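Local coordinates for [4Fe-4S]-dependent U34-ARNt thiolase (Methanococcus maripaludis, PDB 6SCY), which probably transfers sulfur to the wobble uridine (U34) of tRNA in an ATP-dependent reaction that relies on a bound [4Fe-4S] cluster, at residues Lys47-Val52 against Ile76-Leu81; Met65-Asn70 against Glu106-Glu111; Val178-Ile183 against Ser242-Ile247. One frame throughout, in Å; residues are numbered along the deposited sequence.

How the contacts relate
Contacts 1 and 2 adjoin, their centres about 13 Å apart. Contact 1 pairs the entries of strands 51-55 and 80-87, and contact 2 packs helix 60-75, which links those strands, against the end of helix 95-108 and the turn beyond it. They meet where Leu81 CD2 lies 3.7 Å from Asn70 N. Leu56, a predicted ATP-binding residue, has its side chain about 4 Å from that of Ala66 in contact 2 and about 7 Å from that of Leu81 in contact 1. Contact 3 is on the other side of the chain's centre, its centre about 36 Å from that of contact 1 and 32 Å from that of contact 2. Its Met180 side chain lies about 11 Å from the iron-sulfur cluster.

Contact 1. Residues Lys47-Val52 against Ile76-Leu81; sequences KNNIKV and IPNSNL
The carbonyl of Lys47 meets the hydroxyl of Ser79, with Lys47 O 2.8 Å from Ser79 OG. The same hydroxyl lies 3.1 Å from Ile50 O, so its single proton has two acceptors to choose from, and a small polar serine suits a place between two backbone carbonyls. Asn48 then reaches over to the 76-81 segment. Its CG stands anti to the backbone N (chi1 -156°), and from there OD1 accepts the amide hydrogen of Asn78, with Asn48 OD1 2.9 Å from Asn78 N and the donor tilted 21° from the carbonyl plane. The Pro77 ring and Ile76 CG2 pack beside that oxygen, and the other side of the amide, ND2, rests on Asn78 CB. An alanine here would remove the amide and would probably leave Asn78 N without this acceptor, setting the turn at Pro77 and Asn78 freer to move. Asn49 takes a positive phi, a conformation asparagine tolerates well, and its N makes a weak bond to Asn78 O. Regular pairing follows: Ile50 O receives Asn80 N at 3.0 Å. Lys51 lies alongside Asn80 on one face of the sheet, Lys51 CG 3.9 Å from Asn80 CB, while its NZ is hydrogen-bonded to Glu160 O. Val52 N bonds Asn80 O at 2.9 Å, with an N-H...O angle of 165°. On the opposite face Val52 CB touches Leu81 CD1 at 3.9 Å, and Tyr73 packs on both; its helix 60-75 and strands 51-55 and 80-87 form a beta-alpha-beta unit. Apolar residues thus line the buried face below the helix, whereas Asn48, Asn49, Asn78 and Ser79 make up the loop part of the contact. Chemically, parallel-strand backbone bonds are supplemented by amide and hydroxyl groups, which add bonds in the loops leading into the strands.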
loop_
_atom_site.group_PDB
_atom_site.type_symbol
_atom_site.label_atom_id
_atom_site.label_comp_id
_atom_site.label_asym_id
_atom_site.label_seq_id
_atom_site.Cartn_x
_atom_site.Cartn_y
_atom_site.Cartn_z
ATOM N N LYS A 47 29.117 -3.983 -17.430
ATOM C CA LYS A 47 29.780 -4.257 -18.709
ATOM C C LYS A 47 30.939 -3.292 -18.952
ATOM O O LYS A 47 31.149 -2.377 -18.163
ATOM C CB LYS A 47 28.781 -4.262 -19.896
ATOM C CG LYS A 47 28.151 -2.918 -20.243
ATOM C CD LYS A 47 27.367 -3.001 -21.547
ATOM C CE LYS A 47 27.045 -1.640 -22.111
ATOM N NZ LYS A 47 26.338 -1.735 -23.413
ATOM N N ASN A 48 31.680 -3.493 -20.047
ATOM C CA ASN A 48 32.788 -2.625 -20.445
ATOM C C ASN A 48 32.255 -1.351 -21.129
ATOM O O ASN A 48 31.093 -1.308 -21.541
ATOM C CB ASN A 48 33.739 -3.399 -21.369
ATOM C CG ASN A 48 35.152 -2.878 -21.397
ATOM O OD1 ASN A 48 35.823 -2.735 -20.369
ATOM N ND2 ASN A 48 35.639 -2.605 -22.594
ATOM N N ASN A 49 33.099 -0.324 -21.241
ATOM C CA ASN A 49 32.799 0.951 -21.901
ATOM C C ASN A 49 31.680 1.774 -21.208
ATOM O O ASN A 49 30.955 2.522 -21.883
ATOM C CB ASN A 49 32.531 0.772 -23.410
ATOM C CG ASN A 49 33.406 -0.265 -24.066
ATOM O OD1 ASN A 49 34.636 -0.248 -23.948
ATOM N ND2 ASN A 49 32.778 -1.208 -24.749
ATOM N N ILE A 50 31.592 1.711 -19.860
ATOM C CA ILE A 50 30.623 2.538 -19.116
ATOM C C ILE A 50 31.285 3.226 -17.898
ATOM O O ILE A 50 32.210 2.682 -17.302
ATOM C CB ILE A 50 29.267 1.859 -18.737
ATOM C CG1 ILE A 50 29.462 0.610 -17.887
ATOM C CG2 ILE A 50 28.373 1.585 -19.943
ATOM C CD1 ILE A 50 29.071 0.853 -16.554
ATOM N N LYS A 51 30.784 4.420 -17.544
ATOM C CA LYS A 51 31.242 5.255 -16.431
ATOM C C LYS A 51 30.094 5.373 -15.417
ATOM O O LYS A 51 28.984 5.751 -15.805
ATOM C CB LYS A 51 31.638 6.644 -16.983
ATOM C CG LYS A 51 32.319 7.565 -15.990
ATOM C CD LYS A 51 32.590 8.915 -16.609
ATOM C CE LYS A 51 34.058 9.155 -16.849
ATOM N NZ LYS A 51 34.329 10.588 -17.122
ATOM N N VAL A 52 30.338 5.024 -14.138
ATOM C CA VAL A 52 29.285 5.104 -13.114
ATOM C C VAL A 52 29.649 6.060 -11.994
ATOM O O VAL A 52 30.600 5.814 -11.256
ATOM C CB VAL A 52 28.835 3.726 -12.556
ATOM C CG1 VAL A 52 27.805 3.884 -11.440
ATOM C CG2 VAL A 52 28.287 2.828 -13.657
ATOM N N ILE A 76 37.237 -4.862 -14.867
ATOM C CA ILE A 76 36.752 -4.359 -16.166
ATOM C C ILE A 76 37.673 -3.209 -16.598
ATOM O O ILE A 76 37.781 -2.222 -15.861
ATOM C CB ILE A 76 35.233 -4.000 -16.164
ATOM C CG1 ILE A 76 34.387 -4.980 -15.316
ATOM C CG2 ILE A 76 34.690 -3.925 -17.571
ATOM C CD1 ILE A 76 34.524 -6.540 -15.566
ATOM N N PRO A 77 38.423 -3.369 -17.722
ATOM C CA PRO A 77 39.440 -2.361 -18.077
ATOM C C PRO A 77 38.915 -0.991 -18.503
ATOM O O PRO A 77 39.426 0.018 -18.008
ATOM C CB PRO A 77 40.243 -3.038 -19.194
ATOM C CG PRO A 77 39.288 -4.008 -19.806
ATOM C CD PRO A 77 38.449 -4.508 -18.664
ATOM N N ASN A 78 37.920 -0.961 -19.419
ATOM C CA ASN A 78 37.354 0.265 -19.963
ATOM C C ASN A 78 36.086 0.692 -19.257
ATOM O O ASN A 78 35.147 1.130 -19.908
ATOM C CB ASN A 78 37.140 0.148 -21.478
ATOM C CG ASN A 78 38.372 -0.163 -22.293
ATOM O OD1 ASN A 78 39.495 -0.297 -21.780
ATOM N ND2 ASN A 78 38.180 -0.283 -23.597
ATOM N N SER A 79 36.059 0.597 -17.926
ATOM C CA SER A 79 34.909 1.048 -17.142
ATOM C C SER A 79 35.352 1.854 -15.935
ATOM O O SER A 79 36.260 1.431 -15.223
ATOM C CB SER A 79 33.985 -0.104 -16.778
ATOM O OG SER A 79 33.021 -0.265 -17.806
ATOM N N ASN A 80 34.770 3.048 -15.752
ATOM C CA ASN A 80 35.159 3.983 -14.699
ATOM C C ASN A 80 34.131 4.094 -13.586
ATOM O O ASN A 80 32.952 3.804 -13.800
ATOM C CB ASN A 80 35.448 5.361 -15.316
ATOM C CG ASN A 80 36.392 6.214 -14.517
ATOM O OD1 ASN A 80 35.983 7.176 -13.862
ATOM N ND2 ASN A 80 37.681 5.881 -14.555
ATOM N N LEU A 81 34.582 4.546 -12.396
ATOM C CA LEU A 81 33.745 4.724 -11.210
ATOM C C LEU A 81 34.161 6.019 -10.494
ATOM O O LEU A 81 35.308 6.154 -10.069
ATOM C CB LEU A 81 33.889 3.489 -10.296
ATOM C CG LEU A 81 32.813 3.233 -9.252
ATOM C CD1 LEU A 81 31.515 2.844 -9.892
ATOM C CD2 LEU A 81 33.231 2.124 -8.323
#

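Contact 2. Residues Met65-Asn70 against Glu106-Glu111; sequences MAYLLN and EEYGIE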
loop_
_atom_site.group_PDB
_atom_site.type_symbol
_atom_site.label_atom_id
_atom_site.label_comp_id
_atom_site.label_asym_id
_atom_site.label_seq_id
_atom_site.Cartn_x
_atom_site.Cartn_y
_atom_site.Cartn_z
ATOM N N MET A 65 27.938 -0.240 -1.059
ATOM C CA MET A 65 27.644 -0.095 -2.484
ATOM C C MET A 65 28.923 0.285 -3.237
ATOM O O MET A 65 29.187 -0.268 -4.301
ATOM C CB MET A 65 26.562 0.978 -2.704
ATOM C CG MET A 65 26.221 1.211 -4.160
ATOM S SD MET A 65 25.382 2.771 -4.463
ATOM C CE MET A 65 26.698 3.893 -4.174
ATOM N N ALA A 66 29.713 1.214 -2.679
ATOM C CA ALA A 66 30.967 1.673 -3.279
ATOM C C ALA A 66 31.996 0.543 -3.373
ATOM O O ALA A 66 32.706 0.464 -4.378
ATOM C CB ALA A 66 31.536 2.846 -2.495
ATOM N N TYR A 67 32.055 -0.342 -2.342
ATOM C CA TYR A 67 32.977 -1.478 -2.302
ATOM C C TYR A 67 32.595 -2.538 -3.333
ATOM O O TYR A 67 33.485 -3.062 -4.011
ATOM C CB TYR A 67 33.043 -2.098 -0.896
ATOM C CG TYR A 67 33.931 -3.324 -0.799
ATOM C CD1 TYR A 67 33.433 -4.595 -1.076
ATOM C CD2 TYR A 67 35.259 -3.219 -0.399
ATOM C CE1 TYR A 67 34.242 -5.726 -0.988
ATOM C CE2 TYR A 67 36.074 -4.345 -0.286
ATOM C CZ TYR A 67 35.562 -5.597 -0.584
ATOM O OH TYR A 67 36.363 -6.714 -0.474
ATOM N N LEU A 68 31.291 -2.900 -3.403
ATOM C CA LEU A 68 30.795 -3.912 -4.333
ATOM C C LEU A 68 31.046 -3.466 -5.772
ATOM O O LEU A 68 31.774 -4.151 -6.486
ATOM C CB LEU A 68 29.313 -4.273 -4.070
ATOM C CG LEU A 68 28.967 -4.919 -2.707
ATOM C CD1 LEU A 68 27.458 -4.975 -2.491
ATOM C CD2 LEU A 68 29.581 -6.314 -2.552
ATOM N N LEU A 69 30.553 -2.270 -6.152
ATOM C CA LEU A 69 30.745 -1.683 -7.479
ATOM C C LEU A 69 32.216 -1.637 -7.873
ATOM O O LEU A 69 32.542 -1.975 -9.009
ATOM C CB LEU A 69 30.143 -0.273 -7.568
ATOM C CG LEU A 69 28.630 -0.148 -7.700
ATOM C CD1 LEU A 69 28.191 1.273 -7.463
ATOM C CD2 LEU A 69 28.158 -0.584 -9.060
ATOM N N ASN A 70 33.104 -1.255 -6.933
ATOM C CA ASN A 70 34.551 -1.201 -7.185
ATOM C C ASN A 70 35.141 -2.574 -7.493
ATOM O O ASN A 70 35.951 -2.674 -8.406
ATOM C CB ASN A 70 35.310 -0.501 -6.054
ATOM C CG ASN A 70 36.806 -0.515 -6.229
ATOM O OD1 ASN A 70 37.507 -1.309 -5.603
ATOM N ND2 ASN A 70 37.327 0.346 -7.096
ATOM N N GLU A 106 40.278 6.917 -0.899
ATOM C CA GLU A 106 41.736 6.971 -0.907
ATOM C C GLU A 106 42.293 5.544 -0.764
ATOM O O GLU A 106 43.093 5.109 -1.603
ATOM C CB GLU A 106 42.257 7.872 0.229
ATOM C CG GLU A 106 41.984 9.355 0.041
ATOM C CD GLU A 106 42.389 10.263 1.190
ATOM O OE1 GLU A 106 42.463 9.795 2.353
ATOM O OE2 GLU A 106 42.612 11.464 0.920
ATOM N N GLU A 107 41.827 4.808 0.273
ATOM C CA GLU A 107 42.236 3.437 0.585
ATOM C C GLU A 107 41.884 2.417 -0.516
ATOM O O GLU A 107 42.593 1.416 -0.663
ATOM C CB GLU A 107 41.631 2.998 1.926
ATOM C CG GLU A 107 42.489 1.992 2.677
ATOM C CD GLU A 107 41.873 1.409 3.935
ATOM O OE1 GLU A 107 41.748 0.164 4.009
ATOM O OE2 GLU A 107 41.527 2.191 4.850
ATOM N N TYR A 108 40.804 2.669 -1.284
ATOM C CA TYR A 108 40.342 1.758 -2.329
ATOM C C TYR A 108 40.610 2.248 -3.767
ATOM O O TYR A 108 40.415 1.485 -4.716
ATOM C CB TYR A 108 38.866 1.411 -2.106
ATOM C CG TYR A 108 38.673 0.450 -0.951
ATOM C CD1 TYR A 108 38.562 0.912 0.356
ATOM C CD2 TYR A 108 38.651 -0.925 -1.159
ATOM C CE1 TYR A 108 38.405 0.032 1.427
ATOM C CE2 TYR A 108 38.497 -1.816 -0.097
ATOM C CZ TYR A 108 38.367 -1.332 1.195
ATOM O OH TYR A 108 38.209 -2.195 2.253
ATOM N N GLY A 109 41.104 3.474 -3.905
ATOM C CA GLY A 109 41.455 4.062 -5.193
ATOM C C GLY A 109 40.288 4.438 -6.082
ATOM O O GLY A 109 40.306 4.127 -7.276
ATOM N N ILE A 110 39.275 5.123 -5.515
ATOM C CA ILE A 110 38.097 5.607 -6.246
ATOM C C ILE A 110 38.197 7.134 -6.372
ATOM O O ILE A 110 38.401 7.814 -5.365
ATOM C CB ILE A 110 36.770 5.149 -5.567
ATOM C CG1 ILE A 110 36.621 3.609 -5.605
ATOM C CG2 ILE A 110 35.548 5.839 -6.206
ATOM C CD1 ILE A 110 35.738 2.994 -4.505
ATOM N N GLU A 111 38.067 7.662 -7.603
ATOM C CA GLU A 111 38.156 9.098 -7.877
ATOM C C GLU A 111 36.958 9.822 -7.275
ATOM O O GLU A 111 35.836 9.637 -7.731
ATOM C CB GLU A 111 38.280 9.386 -9.387
ATOM C CG GLU A 111 39.475 8.726 -10.069
ATOM C CD GLU A 111 39.236 7.331 -10.627
ATOM O OE1 GLU A 111 38.199 7.117 -11.302
ATOM O OE2 GLU A 111 40.098 6.452 -10.396
#
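Tyr67 and Tyr108 meet ring to ring, with Tyr67 CE2 3.5 Å from Tyr108 CE2. The pair belongs to the Rossmann-like core of the PP-loop family, where helices 60-75 and 95-108 lie over the parallel sheet. Tyr108 brings CE2 to the rim of the Tyr67 ring, near its plane; the planes stand at 80° and the centroids 5.6 Å apart, and the two side chains cross aslant. Tyrosine suits a partly exposed place, its ring carbons giving apolar contact while its polar hydroxyl is tolerated near the surface. Further in, Asn70 meets Ile110: Asn70 CB packs on Ile110 CD1 at 3.8 Å, and Asn70 ND2 lies 3.7 Å from Ile110 CG1. Asn70 CG is anti to the backbone N (chi1 176°), which helps bring the amide against Ile110; CB and the isoleucine's CG1 and CD1 make the apolar part of the contact.

Outward, Phe104 stacks on Tyr108 and also touches Tyr67, Ala66 and Ile110, and Met54 of strand 51-55 lies under Ala66 and Ile110. Gly109, with positive phi, turns the chain out of helix 95-108 toward strand 111-116, putting Ile110 over the sheet. The Asn70 backbone is in regular helix, Asn70 N 3.1 Å from Ala66 O.

Contact 3. Residues Val178-Ile183 against Ser242-Ile247; sequences VMMNYI and SEVSDI
Val244 packs against Met179, Met180 and Ile183, and the meeting of the two helices is apolar throughout. Its two methyls split the work: Val244 CG1 touches Met179 CB at 3.8 Å, while Val244 CG2 is shared by Met180 CG at 3.8 Å and Ile183 CD1 at 3.9 Å. A short beta-branched chain suits a position close to the facing helix. In Met179, chi2 (73°) turns SD aside and a further bend at chi3 (149°) brings CE to Ile247 CG2 at 3.8 Å, the two side chains crossing at about a right angle. An unbranched, flexible methionine suits a place where the chain must bend to reach Ile247.

The axes of helix 178-183 and helix 242-247 cross at 107° and approach to 10.1 Å. This crossing joins helix 171-184, of the PP-loop family region, crosswise to helix 239-254, which follows the cluster ligand Cys233 in the chain. Phe240 extends the apolar patch at Met180 and Ile183, and Leu251 does so at Met179.

Another protein chain of the assembly also packs on Met179, Ile183 and Ile247, and one of its aromatic rings stacks on Tyr182. Polar bonds lie to the side: Ile183 O and Glu243 OE1 each bond polar side chains of that other chain. Within helix 239-254, Ser245 OG donates to Ser242 O at 2.8 Å from above the carbonyl plane.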
loop_
_atom_site.group_PDB
_atom_site.type_symbol
_atom_site.label_atom_id
_atom_site.label_comp_id
_atom_site.label_asym_id
_atom_site.label_seq_id
_atom_site.Cartn_x
_atom_site.Cartn_y
_atom_site.Cartn_z
ATOM N N VAL A 178 7.714 3.262 -0.397
ATOM C CA VAL A 178 6.568 2.697 -1.108
ATOM C C VAL A 178 5.365 2.772 -0.171
ATOM O O VAL A 178 4.338 3.332 -0.549
ATOM C CB VAL A 178 6.859 1.255 -1.609
ATOM C CG1 VAL A 178 5.580 0.523 -1.981
ATOM C CG2 VAL A 178 7.821 1.261 -2.789
ATOM N N MET A 179 5.527 2.273 1.070
ATOM C CA MET A 179 4.501 2.275 2.113
ATOM C C MET A 179 4.064 3.694 2.465
ATOM O O MET A 179 2.876 3.906 2.689
ATOM C CB MET A 179 4.991 1.521 3.361
ATOM C CG MET A 179 3.876 1.012 4.256
ATOM S SD MET A 179 2.971 -0.421 3.592
ATOM C CE MET A 179 2.535 -1.215 5.092
ATOM N N MET A 180 5.009 4.662 2.495
ATOM C CA MET A 180 4.722 6.074 2.778
ATOM C C MET A 180 3.811 6.634 1.681
ATOM O O MET A 180 2.791 7.246 1.993
ATOM C CB MET A 180 6.021 6.900 2.886
ATOM C CG MET A 180 6.689 6.812 4.244
ATOM S SD MET A 180 8.298 7.658 4.350
ATOM C CE MET A 180 7.783 9.336 4.562
ATOM N N ASN A 181 4.156 6.353 0.402
ATOM C CA ASN A 181 3.410 6.757 -0.795
ATOM C C ASN A 181 2.008 6.117 -0.799
ATOM O O ASN A 181 1.065 6.708 -1.327
ATOM C CB ASN A 181 4.211 6.384 -2.059
ATOM C CG ASN A 181 3.481 6.537 -3.376
ATOM O OD1 ASN A 181 2.893 5.587 -3.901
ATOM N ND2 ASN A 181 3.513 7.734 -3.947
ATOM N N TYR A 182 1.879 4.924 -0.193
ATOM C CA TYR A 182 0.624 4.186 -0.065
ATOM C C TYR A 182 -0.255 4.839 1.012
ATOM O O TYR A 182 -1.408 5.159 0.722
ATOM C CB TYR A 182 0.902 2.708 0.289
ATOM C CG TYR A 182 1.327 1.790 -0.845
ATOM C CD1 TYR A 182 1.285 2.213 -2.172
ATOM C CD2 TYR A 182 1.729 0.486 -0.593
ATOM C CE1 TYR A 182 1.646 1.360 -3.216
ATOM C CE2 TYR A 182 2.069 -0.383 -1.628
ATOM C CZ TYR A 182 2.032 0.060 -2.937
ATOM O OH TYR A 182 2.372 -0.808 -3.944
ATOM N N ILE A 183 0.297 5.054 2.240
ATOM C CA ILE A 183 -0.398 5.662 3.393
ATOM C C ILE A 183 -0.830 7.117 3.088
ATOM O O ILE A 183 -1.925 7.522 3.485
ATOM C CB ILE A 183 0.416 5.533 4.726
ATOM C CG1 ILE A 183 0.691 4.057 5.080
ATOM C CG2 ILE A 183 -0.298 6.228 5.897
ATOM C CD1 ILE A 183 1.913 3.811 5.914
ATOM N N SER A 242 10.209 6.902 10.551
ATOM C CA SER A 242 10.572 6.065 11.698
ATOM C C SER A 242 9.360 5.251 12.201
ATOM O O SER A 242 9.547 4.188 12.793
ATOM C CB SER A 242 11.181 6.901 12.820
ATOM O OG SER A 242 10.268 7.848 13.345
ATOM N N GLU A 243 8.121 5.736 11.933
ATOM C CA GLU A 243 6.878 5.045 12.288
ATOM C C GLU A 243 6.611 3.960 11.243
ATOM O O GLU A 243 6.289 2.830 11.615
ATOM C CB GLU A 243 5.698 6.034 12.361
ATOM C CG GLU A 243 4.481 5.486 13.096
ATOM C CD GLU A 243 3.178 6.245 12.921
ATOM O OE1 GLU A 243 3.162 7.480 13.136
ATOM O OE2 GLU A 243 2.162 5.594 12.585
ATOM N N VAL A 244 6.770 4.312 9.939
ATOM C CA VAL A 244 6.594 3.426 8.779
ATOM C C VAL A 244 7.611 2.285 8.808
ATOM O O VAL A 244 7.243 1.148 8.518
ATOM C CB VAL A 244 6.599 4.206 7.437
ATOM C CG1 VAL A 244 6.797 3.284 6.236
ATOM C CG2 VAL A 244 5.320 5.012 7.275
ATOM N N SER A 245 8.876 2.585 9.196
ATOM C CA SER A 245 9.949 1.589 9.305
ATOM C C SER A 245 9.574 0.516 10.317
ATOM O O SER A 245 9.788 -0.666 10.053
ATOM C CB SER A 245 11.277 2.240 9.677
ATOM O OG SER A 245 11.247 2.789 10.984
ATOM N N ASP A 246 8.945 0.932 11.436
ATOM C CA ASP A 246 8.471 0.048 12.490
ATOM C C ASP A 246 7.341 -0.841 11.979
ATOM O O ASP A 246 7.271 -2.011 12.364
ATOM C CB ASP A 246 8.039 0.861 13.721
ATOM C CG ASP A 246 9.158 1.148 14.714
ATOM O OD1 ASP A 246 8.977 0.847 15.920
ATOM O OD2 ASP A 246 10.213 1.682 14.288
ATOM N N ILE A 247 6.491 -0.303 11.077
ATOM C CA ILE A 247 5.386 -1.040 10.456
ATOM C C ILE A 247 5.967 -2.156 9.566
ATOM O O ILE A 247 5.605 -3.324 9.740
ATOM C CB ILE A 247 4.417 -0.085 9.685
ATOM C CG1 ILE A 247 3.668 0.858 10.650
ATOM C CG2 ILE A 247 3.437 -0.857 8.789
ATOM C CD1 ILE A 247 3.187 2.170 10.047
#